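Local coordinates for protein 3-hydroxyacyl-CoA dehydrogenase (Burkholderia thailandensis, PDB 4XGN) that binds NAD in a Rossmann-type fold and probably oxidises 3-hydroxyacyl-CoA to 3-oxoacyl-CoA, at residues M9-N14 against L234-F239; V15-G20 against Q73-A78; G28-L33 against G38-A43; T84-V89 against E138-G143. All coordinates share one frame; numbering follows the deposited sequence.

Contact 1. Residues M9-N14 against L234-F239; sequences MEIRDN and LVRQIF
Met9 and Ile11, two residues apart in the loop that leads into strand 15-19, both reach helix 228-240 at its 234-239 turns, Met9 at Phe239 and Ile11 at Arg236. In the close-packed part Met9, Ile11 and Phe239 are buried, and Arg236 lies toward the solvent side. Met9 has its CG anti to the backbone N (chi1 -161°) and a bend at its third torsion; its methyl CE lies 4.2 Å from Phe239 CD1, obliquely to the ring, while Met9 CB rests 3.8 Å from Phe239 O. Ile11 crosses the extended Arg236 chain at about a right angle, its CD1 3.8 Å from Arg236 CG and equally near Arg236 NE. The arginine thus offers its aliphatic stem to the isoleucine and turns its charge to Glu240, with which NE forms a salt bridge.

The looser part is polar. No direct hydrogen bond joins the segments; instead one water accepts from Met9 N at 2.9 Å and donates to Phe239 O, so it bridges the start of the loop to a carbonyl near the helix end. Farther along, the type II turn Ile11 to Asn14 swings away from the helix, with Arg12 and Asp13 exposed. Asn14 ND2 braces this turn by donating 2.8 Å to Glu10 O from above that carbonyl's plane.

Around the contact, Phe239 meets the ring of Phe16 on strand 15-19 and packs on Val89 of strand 85-90 and Val147 of strand 146-151, so the loop and the helix end lie together over the central sheet.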
# COMPACT_ATOMS: atom_id res chain seq x y z
N MET A 9 -8.37 24.49 -13.16
CA MET A 9 -7.69 24.71 -14.44
C MET A 9 -8.73 24.50 -15.53
O MET A 9 -9.55 23.57 -15.43
CB MET A 9 -6.48 23.75 -14.60
CG MET A 9 -5.45 24.19 -15.64
SD MET A 9 -4.02 23.07 -15.61
CE MET A 9 -4.77 21.64 -16.43
N GLU A 10 -8.69 25.40 -16.53
CA GLU A 10 -9.54 25.37 -17.73
C GLU A 10 -9.03 24.38 -18.77
O GLU A 10 -7.86 24.45 -19.15
CB GLU A 10 -9.55 26.75 -18.41
N ILE A 11 -9.88 23.45 -19.21
CA ILE A 11 -9.57 22.63 -20.38
C ILE A 11 -9.75 23.42 -21.68
O ILE A 11 -8.93 23.34 -22.57
CB ILE A 11 -10.42 21.35 -20.39
CG1 ILE A 11 -9.98 20.45 -19.22
CG2 ILE A 11 -10.31 20.61 -21.74
CD1 ILE A 11 -10.95 19.34 -18.94
N ARG A 12 -10.81 24.24 -21.75
CA ARG A 12 -11.12 24.97 -22.98
C ARG A 12 -9.96 25.84 -23.50
O ARG A 12 -9.39 26.63 -22.75
CB ARG A 12 -12.34 25.85 -22.74
CG ARG A 12 -12.81 26.65 -23.94
CD ARG A 12 -14.27 27.06 -23.73
NE ARG A 12 -15.14 25.88 -23.72
CZ ARG A 12 -15.51 25.16 -24.80
NH1 ARG A 12 -15.13 25.49 -26.03
NH2 ARG A 12 -16.29 24.11 -24.63
N ASP A 13 -9.63 25.65 -24.78
CA ASP A 13 -8.60 26.38 -25.51
C ASP A 13 -7.16 26.13 -25.08
O ASP A 13 -6.26 26.70 -25.67
CB ASP A 13 -8.89 27.91 -25.54
CG ASP A 13 -10.22 28.25 -26.20
OD1 ASP A 13 -10.52 27.69 -27.30
OD2 ASP A 13 -10.93 29.11 -25.62
N ASN A 14 -6.92 25.21 -24.13
CA ASN A 14 -5.57 24.84 -23.75
C ASN A 14 -5.23 23.54 -24.45
O ASN A 14 -6.12 22.85 -24.98
CB ASN A 14 -5.43 24.68 -22.23
CG ASN A 14 -5.35 26.03 -21.52
OD1 ASN A 14 -4.60 26.92 -21.96
ND2 ASN A 14 -6.16 26.20 -20.50
N LEU A 234 -12.06 10.37 -15.31
CA LEU A 234 -11.15 10.53 -14.20
C LEU A 234 -9.97 11.42 -14.55
O LEU A 234 -9.51 12.21 -13.73
CB LEU A 234 -10.66 9.17 -13.69
CG LEU A 234 -9.77 9.17 -12.44
CD1 LEU A 234 -10.38 9.90 -11.28
CD2 LEU A 234 -9.41 7.73 -12.12
N VAL A 235 -9.48 11.33 -15.78
CA VAL A 235 -8.43 12.26 -16.21
C VAL A 235 -8.93 13.72 -16.03
O VAL A 235 -8.20 14.60 -15.55
CB VAL A 235 -8.01 12.03 -17.70
CG1 VAL A 235 -7.08 13.13 -18.20
CG2 VAL A 235 -7.35 10.68 -17.89
N ARG A 236 -10.13 14.01 -16.51
CA ARG A 236 -10.67 15.38 -16.39
C ARG A 236 -10.76 15.83 -14.94
O ARG A 236 -10.40 16.93 -14.60
CB ARG A 236 -12.05 15.44 -17.04
CG ARG A 236 -12.78 16.73 -16.81
CD ARG A 236 -13.96 16.94 -17.73
NE ARG A 236 -14.39 18.32 -17.56
CZ ARG A 236 -15.27 18.94 -18.35
NH1 ARG A 236 -15.92 18.28 -19.30
NH2 ARG A 236 -15.54 20.23 -18.14
N GLN A 237 -11.18 14.93 -14.05
CA GLN A 237 -11.25 15.27 -12.60
C GLN A 237 -9.87 15.64 -12.06
O GLN A 237 -9.72 16.58 -11.30
CB GLN A 237 -11.90 14.16 -11.80
CG GLN A 237 -11.72 14.27 -10.28
CD GLN A 237 -12.47 15.42 -9.61
OE1 GLN A 237 -12.18 15.74 -8.44
NE2 GLN A 237 -13.38 16.08 -10.34
N ILE A 238 -8.85 14.86 -12.44
CA ILE A 238 -7.51 15.17 -12.05
C ILE A 238 -7.05 16.53 -12.56
O ILE A 238 -6.47 17.31 -11.80
CB ILE A 238 -6.52 14.08 -12.48
CG1 ILE A 238 -6.79 12.79 -11.70
CG2 ILE A 238 -5.07 14.61 -12.36
CD1 ILE A 238 -6.16 11.54 -12.30
N PHE A 239 -7.31 16.84 -13.83
CA PHE A 239 -7.04 18.18 -14.33
C PHE A 239 -7.76 19.27 -13.57
O PHE A 239 -7.14 20.26 -13.26
CB PHE A 239 -7.34 18.30 -15.84
CG PHE A 239 -6.37 17.55 -16.74
CD1 PHE A 239 -5.03 17.45 -16.46
CD2 PHE A 239 -6.83 17.01 -17.95
CE1 PHE A 239 -4.16 16.77 -17.32
CE2 PHE A 239 -5.98 16.35 -18.82
CZ PHE A 239 -4.64 16.22 -18.50
O HOH W 1 -7.16 22.45 -11.41

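Contact 2. Residues V15-G20 against Q73-A78; sequences VFLITG and QAAVAA. With NAD (nicotinamide-adenine-dinucleotide), chain I.
Leu17, midway along strand 15-19, drives both of its methyls against helix 69-82, where Ala75 and Val76 receive them. All the contact across the segments is apolar. Leu17 CG stands anti to the backbone N (chi1 172°), which sends the isobutyl fork toward the helix. One branch, CD1, touches Ala75 CB at 4.0 Å; the other, CD2, meets Val76 CG2 at 3.8 Å, the leucine and valine side chains crossing at about a right angle. The CA atoms of Leu17 and Val76, 7.3 Å apart, mark the closest backbone approach. Met126 of helix 109-135 also packs on Leu17, and Val129 of that helix on Val76.

Polar bonding stays within the backbones or goes to other elements. Helix 69-82 keeps its own pattern, as in Ala77 N to Gln73 O at 2.9 Å, and Thr19 OG1 accepts from Ala92 N beyond strand 85-90.

In these segments the cofactor is met just past the strand, at Gly20. With a positive phi of 63°, this residue brings its CA to 3.5 Å from the adenosine ribose oxygen O4B of NAD; Ser23, Leu25 and Asp44 are among the residues that hydrogen-bond the cofactor.

The chemistry implies a division of labour: the seam between strand and helix is wholly apolar, whereas the glycine turn that follows lies against the adenosine ribose as one part of the NAD pocket.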
# COMPACT_ATOMS: atom_id res chain seq x y z
N VAL A 15 -3.94 23.21 -24.43
CA VAL A 15 -3.44 22.06 -25.17
C VAL A 15 -3.10 20.87 -24.28
O VAL A 15 -2.50 21.03 -23.22
CB VAL A 15 -2.22 22.45 -26.04
CG1 VAL A 15 -1.62 21.24 -26.78
CG2 VAL A 15 -2.64 23.50 -27.04
N PHE A 16 -3.48 19.68 -24.77
CA PHE A 16 -3.24 18.39 -24.07
C PHE A 16 -2.59 17.43 -24.99
O PHE A 16 -3.10 17.15 -26.08
CB PHE A 16 -4.56 17.82 -23.56
CG PHE A 16 -5.23 18.73 -22.63
CD1 PHE A 16 -6.00 19.77 -23.13
CD2 PHE A 16 -4.92 18.70 -21.26
CE1 PHE A 16 -6.55 20.71 -22.29
CE2 PHE A 16 -5.49 19.65 -20.41
CZ PHE A 16 -6.30 20.64 -20.94
N LEU A 17 -1.43 16.93 -24.54
CA LEU A 17 -0.59 15.98 -25.29
C LEU A 17 -0.92 14.62 -24.74
O LEU A 17 -0.85 14.41 -23.51
CB LEU A 17 0.89 16.31 -25.12
CG LEU A 17 1.88 15.28 -25.71
CD1 LEU A 17 1.68 15.07 -27.20
CD2 LEU A 17 3.29 15.78 -25.43
N ILE A 18 -1.35 13.72 -25.63
CA ILE A 18 -1.85 12.43 -25.25
C ILE A 18 -1.04 11.37 -26.02
O ILE A 18 -1.21 11.23 -27.24
CB ILE A 18 -3.33 12.26 -25.55
CG1 ILE A 18 -4.18 13.39 -24.92
CG2 ILE A 18 -3.82 10.91 -25.05
CD1 ILE A 18 -5.63 13.37 -25.31
N THR A 19 -0.29 10.57 -25.29
CA THR A 19 0.46 9.46 -25.88
C THR A 19 -0.45 8.26 -25.94
O THR A 19 -1.32 8.08 -25.09
CB THR A 19 1.77 9.12 -25.19
OG1 THR A 19 1.50 8.37 -24.00
CG2 THR A 19 2.63 10.35 -24.94
N GLY A 20 -0.23 7.39 -26.93
CA GLY A 20 -1.18 6.33 -27.21
C GLY A 20 -2.54 6.86 -27.64
O GLY A 20 -3.53 6.17 -27.59
N GLN A 73 10.51 15.09 -28.04
CA GLN A 73 10.76 16.51 -28.33
C GLN A 73 9.84 17.04 -29.40
O GLN A 73 9.28 18.13 -29.26
CB GLN A 73 12.23 16.76 -28.69
CG GLN A 73 13.18 16.55 -27.51
CD GLN A 73 14.65 16.53 -27.89
OE1 GLN A 73 15.04 16.18 -29.03
NE2 GLN A 73 15.49 16.86 -26.93
N ALA A 74 9.65 16.27 -30.47
CA ALA A 74 8.74 16.68 -31.54
C ALA A 74 7.31 16.80 -31.07
O ALA A 74 6.64 17.80 -31.41
CB ALA A 74 8.84 15.71 -32.73
N ALA A 75 6.88 15.87 -30.20
CA ALA A 75 5.50 15.84 -29.77
C ALA A 75 5.26 17.03 -28.86
O ALA A 75 4.26 17.73 -29.02
CB ALA A 75 5.14 14.53 -29.06
N VAL A 76 6.20 17.29 -27.95
CA VAL A 76 6.07 18.48 -27.09
C VAL A 76 6.14 19.79 -27.88
O VAL A 76 5.39 20.74 -27.54
CB VAL A 76 7.06 18.44 -25.90
CG1 VAL A 76 7.04 19.71 -25.07
CG2 VAL A 76 6.73 17.24 -25.07
N ALA A 77 6.98 19.85 -28.90
CA ALA A 77 7.06 21.03 -29.76
C ALA A 77 5.77 21.32 -30.48
O ALA A 77 5.33 22.49 -30.56
CB ALA A 77 8.20 20.90 -30.75
N ALA A 78 5.16 20.28 -31.03
CA ALA A 78 3.88 20.41 -31.69
C ALA A 78 2.83 20.96 -30.73
O ALA A 78 2.06 21.85 -31.08
CB ALA A 78 3.43 19.10 -32.27
PA NAD I . -4.42 0.32 -26.96
O1A NAD I . -3.57 -0.79 -27.48
O2A NAD I . -5.80 0.46 -27.51
O5B NAD I . -3.67 1.73 -27.10
C5B NAD I . -2.29 1.86 -26.84
C4B NAD I . -1.69 2.88 -27.83
O4B NAD I . -0.40 2.89 -27.49
C3B NAD I . -1.76 2.36 -29.29
O3B NAD I . -2.43 3.20 -30.16
C2B NAD I . -0.25 2.17 -29.55
O2B NAD I . 0.04 2.22 -30.99
C1B NAD I . 0.38 3.05 -28.78
N9A NAD I . 1.73 2.68 -28.50
C8A NAD I . 2.26 1.46 -28.19
N7A NAD I . 3.63 1.56 -28.07
C5A NAD I . 3.89 2.84 -28.29
C6A NAD I . 5.07 3.53 -28.28
N6A NAD I . 6.40 3.02 -28.10
N1A NAD I . 5.07 4.85 -28.52
C2A NAD I . 3.90 5.52 -28.77
N3A NAD I . 2.71 4.85 -28.76
C4A NAD I . 2.75 3.52 -28.54
O3 NAD I . -4.49 -0.08 -25.40
PN NAD I . -5.18 0.82 -24.23
O1N NAD I . -6.10 -0.11 -23.51
O2N NAD I . -5.83 2.11 -24.69
O5D NAD I . -3.92 1.15 -23.27
C5D NAD I . -3.67 2.46 -22.75
C4D NAD I . -2.90 2.43 -21.48
O4D NAD I . -3.73 1.86 -20.56
C3D NAD I . -1.65 1.53 -21.57
O3D NAD I . -0.61 2.04 -20.85
C2D NAD I . -2.22 0.23 -20.93
O2D NAD I . -1.11 -0.67 -20.47
C1D NAD I . -2.95 0.67 -19.94
N1N NAD I . -3.99 -0.20 -19.38
C2N NAD I . -4.98 -0.78 -20.14
C3N NAD I . -5.95 -1.61 -19.58
C7N NAD I . -7.01 -2.30 -20.38
O7N NAD I . -7.66 -3.17 -19.86
N7N NAD I . -7.28 -1.90 -21.72
C4N NAD I . -5.91 -1.82 -18.18
C5N NAD I . -4.95 -1.21 -17.42
C6N NAD I . -4.00 -0.40 -18.01

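Contact 3. Residues G28-L33 against G38-A43; sequences GTARLL and GKVVLA
Ala30 sits at the apolar centre, its CB 3.7 Å from Leu42 CD2 and 4.4 Å from Val40 CG1. The two strand residues reach helix 24-35 differently. Val40 points its CB at the helix, and with chi1 at -60° its CG1 lies beside the backbone N, where it touches the helix backbone at Ala30 O, 3.8 Å away. Leu42 starts off to the side, but its end bends back so that one methyl covers the alanine. The small residue at this point is consistent with the 8.3 Å approach of the axes of the short helix and strand segments.

One turn on, Leu33 adds its CB, 4.4 Å from Val40 CG1, while the rest of its side chain packs on Phe16 and on Phe239 of helix 228-240. Ile18 of strand 15-19 packs on both Ala30 and Val40, and Leu53 and Ala54 of helix 47-57 pack on Leu42.

At the polar edge the chain reverses. Gly38 N donates to Leu33 O at 2.8 Å, with an N-H...O angle of 146°. This bond spans the link between helix and strand, and across it the CA atoms of Leu33 and Gly38 are 5.2 Å apart, the glycine lying close against the end of the helical segment.

The segments run nearly antiparallel, at 162°, as expected for a helix and the strand that follows it in a beta-alpha-beta crossover. With strand 15-19 they form the first such unit of the Rossmann fold, the unit whose glycine-rich turn receives the dinucleotide.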
# COMPACT_ATOMS: atom_id res chain seq x y z
N GLY A 28 -10.11 7.84 -26.17
CA GLY A 28 -11.26 8.25 -25.39
C GLY A 28 -10.99 9.53 -24.63
O GLY A 28 -11.86 10.43 -24.54
N THR A 29 -9.77 9.65 -24.12
CA THR A 29 -9.33 10.86 -23.44
C THR A 29 -9.33 12.07 -24.37
O THR A 29 -9.83 13.15 -24.02
CB THR A 29 -7.94 10.67 -22.79
OG1 THR A 29 -8.02 9.59 -21.83
CG2 THR A 29 -7.51 11.91 -22.02
N ALA A 30 -8.77 11.87 -25.55
CA ALA A 30 -8.72 12.88 -26.59
C ALA A 30 -10.10 13.39 -26.92
O ALA A 30 -10.30 14.60 -27.04
CB ALA A 30 -8.02 12.33 -27.84
N ARG A 31 -11.06 12.48 -27.07
CA ARG A 31 -12.41 12.84 -27.41
C ARG A 31 -13.02 13.70 -26.33
O ARG A 31 -13.62 14.75 -26.62
CB ARG A 31 -13.28 11.62 -27.66
CG ARG A 31 -12.90 10.83 -28.89
CD ARG A 31 -13.83 9.63 -29.03
NE ARG A 31 -13.39 8.78 -30.11
CZ ARG A 31 -13.58 8.99 -31.39
NH1 ARG A 31 -14.24 10.06 -31.83
NH2 ARG A 31 -13.10 8.10 -32.24
N LEU A 32 -12.88 13.26 -25.08
CA LEU A 32 -13.54 13.94 -23.98
C LEU A 32 -12.95 15.33 -23.79
O LEU A 32 -13.72 16.28 -23.57
CB LEU A 32 -13.47 13.12 -22.68
CG LEU A 32 -14.16 13.74 -21.46
CD1 LEU A 32 -14.60 12.64 -20.50
CD2 LEU A 32 -13.25 14.61 -20.61
N LEU A 33 -11.63 15.45 -23.88
CA LEU A 33 -10.94 16.73 -23.72
C LEU A 33 -11.30 17.69 -24.84
O LEU A 33 -11.52 18.90 -24.58
CB LEU A 33 -9.44 16.57 -23.60
CG LEU A 33 -8.99 15.87 -22.30
CD1 LEU A 33 -7.50 15.61 -22.30
CD2 LEU A 33 -9.37 16.62 -21.02
N GLY A 38 -10.74 21.56 -25.23
CA GLY A 38 -9.29 21.45 -25.31
C GLY A 38 -8.85 21.12 -26.73
O GLY A 38 -9.66 20.67 -27.55
N LYS A 39 -7.58 21.39 -27.00
CA LYS A 39 -6.94 21.10 -28.26
C LYS A 39 -5.95 19.98 -28.01
O LYS A 39 -5.16 20.09 -27.10
CB LYS A 39 -6.20 22.33 -28.77
CG LYS A 39 -7.12 23.53 -28.96
CD LYS A 39 -6.32 24.82 -29.12
CE LYS A 39 -7.19 26.03 -29.16
NZ LYS A 39 -6.46 27.22 -28.60
N VAL A 40 -6.03 18.92 -28.79
CA VAL A 40 -5.18 17.74 -28.51
C VAL A 40 -4.05 17.59 -29.52
O VAL A 40 -4.17 17.89 -30.72
CB VAL A 40 -6.00 16.45 -28.43
CG1 VAL A 40 -7.04 16.54 -27.32
CG2 VAL A 40 -6.58 16.05 -29.77
N VAL A 41 -2.91 17.14 -29.00
CA VAL A 41 -1.87 16.55 -29.79
C VAL A 41 -1.82 15.08 -29.45
O VAL A 41 -1.65 14.73 -28.26
CB VAL A 41 -0.49 17.17 -29.48
CG1 VAL A 41 0.62 16.46 -30.28
CG2 VAL A 41 -0.53 18.68 -29.76
N LEU A 42 -1.96 14.23 -30.48
CA LEU A 42 -1.91 12.79 -30.32
C LEU A 42 -0.56 12.32 -30.74
O LEU A 42 -0.14 12.55 -31.86
CB LEU A 42 -2.99 12.10 -31.15
CG LEU A 42 -4.38 12.72 -31.05
CD1 LEU A 42 -5.38 11.97 -31.95
CD2 LEU A 42 -4.84 12.68 -29.63
N ALA A 43 0.10 11.60 -29.83
CA ALA A 43 1.44 11.03 -30.06
C ALA A 43 1.34 9.49 -30.04
O ALA A 43 0.91 8.91 -29.06
CB ALA A 43 2.39 11.55 -29.00

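Contact 4. Residues T84-V89 against E138-G143; sequences TLRGLV and EPAPTG
Arg86 leaves strand 85-90 with CG anti to its carbonyl carbon (chi1 -70°), bends at chi2 (-63°) and then extends, carrying its guanidinium out to the loop 138-143. There both terminal nitrogens grip a single backbone oxygen end-on: NH1 donates to Glu138 O at 2.8 Å and nearly straight, NH2 to the same Glu138 O at 3.3 Å and more bent. The carbonyl oxygen lies in the guanidinium plane, so the pair of bonds sets the rotation of the group. Its flat sides are occupied as well, Thr84 CG2 lying 3.7 Å above the centre of one face and Ala140 CB toward the rim of the opposite one.

In the Rossmann fold this arginine stands at the start of a central parallel strand, and the loop it holds carries the chain from helix 109-135 to the neighbouring strand 146-151. NH1 has a second acceptor in Arg145 O, just before that strand. Toward the exposed side, a water donates to Pro139 O at 2.9 Å and accepts a weak bond from Arg86 NH2. From Ala140 to Gly143 the loop makes a type I turn, Gly143 N bonding to Ala140 O.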
# COMPACT_ATOMS: atom_id res chain seq x y z
N THR A 84 -1.05 26.68 -25.36
CA THR A 84 -0.41 26.55 -24.06
C THR A 84 -0.61 25.11 -23.57
O THR A 84 -1.73 24.66 -23.37
CB THR A 84 -0.96 27.55 -23.03
OG1 THR A 84 -0.74 28.86 -23.57
CG2 THR A 84 -0.24 27.42 -21.68
N LEU A 85 0.50 24.40 -23.43
CA LEU A 85 0.46 22.98 -23.06
C LEU A 85 0.14 22.92 -21.57
O LEU A 85 0.98 23.36 -20.79
CB LEU A 85 1.78 22.33 -23.35
CG LEU A 85 2.00 20.89 -22.84
CD1 LEU A 85 0.96 19.92 -23.40
CD2 LEU A 85 3.43 20.42 -23.09
N ARG A 86 -1.05 22.46 -21.19
CA ARG A 86 -1.44 22.36 -19.77
C ARG A 86 -1.52 20.94 -19.26
O ARG A 86 -1.57 20.76 -18.03
CB ARG A 86 -2.79 23.03 -19.48
CG ARG A 86 -2.77 24.52 -19.58
CD ARG A 86 -1.84 25.16 -18.55
NE ARG A 86 -2.10 26.62 -18.54
CZ ARG A 86 -1.30 27.54 -18.03
NH1 ARG A 86 -0.13 27.24 -17.46
NH2 ARG A 86 -1.68 28.80 -18.12
N GLY A 87 -1.53 19.94 -20.15
CA GLY A 87 -1.61 18.56 -19.68
C GLY A 87 -0.94 17.57 -20.58
O GLY A 87 -0.94 17.74 -21.81
N LEU A 88 -0.36 16.55 -19.93
CA LEU A 88 0.18 15.37 -20.60
C LEU A 88 -0.54 14.15 -20.03
O LEU A 88 -0.73 14.05 -18.79
CB LEU A 88 1.68 15.21 -20.35
CG LEU A 88 2.33 13.87 -20.70
CD1 LEU A 88 2.34 13.73 -22.21
CD2 LEU A 88 3.75 13.78 -20.19
N VAL A 89 -1.01 13.27 -20.91
CA VAL A 89 -1.63 12.03 -20.54
C VAL A 89 -0.87 10.93 -21.20
O VAL A 89 -0.84 10.85 -22.45
CB VAL A 89 -3.12 11.99 -20.93
CG1 VAL A 89 -3.76 10.73 -20.41
CG2 VAL A 89 -3.84 13.24 -20.38
N GLU A 138 3.40 30.46 -17.80
CA GLU A 138 2.85 31.22 -16.71
C GLU A 138 1.81 30.37 -15.96
O GLU A 138 1.09 29.62 -16.59
CB GLU A 138 2.22 32.50 -17.24
CG GLU A 138 3.25 33.43 -17.86
CD GLU A 138 4.31 33.89 -16.86
OE1 GLU A 138 3.95 34.29 -15.71
OE2 GLU A 138 5.50 33.88 -17.25
N PRO A 139 1.76 30.47 -14.62
CA PRO A 139 0.71 29.72 -13.93
C PRO A 139 -0.72 30.09 -14.36
O PRO A 139 -1.01 31.26 -14.64
CB PRO A 139 0.94 30.09 -12.45
CG PRO A 139 2.37 30.45 -12.35
CD PRO A 139 2.67 31.12 -13.66
N ALA A 140 -1.59 29.09 -14.44
CA ALA A 140 -3.02 29.29 -14.51
C ALA A 140 -3.55 30.01 -13.23
O ALA A 140 -2.82 30.12 -12.25
CB ALA A 140 -3.73 27.95 -14.67
N PRO A 141 -4.80 30.49 -13.25
CA PRO A 141 -5.28 31.22 -12.06
C PRO A 141 -5.31 30.39 -10.78
O PRO A 141 -5.13 30.95 -9.69
CB PRO A 141 -6.68 31.71 -12.49
CG PRO A 141 -6.58 31.85 -13.99
CD PRO A 141 -5.66 30.73 -14.43
N THR A 142 -5.48 29.06 -10.91
CA THR A 142 -5.46 28.14 -9.78
C THR A 142 -4.05 27.82 -9.32
O THR A 142 -3.86 27.29 -8.24
CB THR A 142 -6.21 26.83 -10.09
OG1 THR A 142 -5.95 26.44 -11.45
CG2 THR A 142 -7.72 27.03 -9.90
N GLY A 143 -3.07 28.16 -10.14
CA GLY A 143 -1.69 28.16 -9.72
C GLY A 143 -0.89 27.20 -10.53
O GLY A 143 0.33 27.29 -10.52
O HOH W 2 -1.93 31.88 -17.36

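Overall arrangement
Contacts 2, 3 and 4 share the seven-stranded parallel sheet through strands 15-19, 39-44 and 85-90, with strand 15-19 between the other two. Contact 3 falls within the chain span of contact 2, contact 4 follows both, and contact 1 encloses all three by bringing the N-terminal loop to helix 228-240. Contacts 1 and 4 have centres about 9 Å apart and contacts 2 and 3 about 10 Å, while contacts 1 and 2 are about 16 Å apart. Helices 24-35 and 69-82 pack on opposite faces of the sheet, since Leu17 faces helix 69-82 while Phe16 and Ile18 face helix 24-35. The strands lead to the NAD pocket, which Gly20 of contact 2 enters directly.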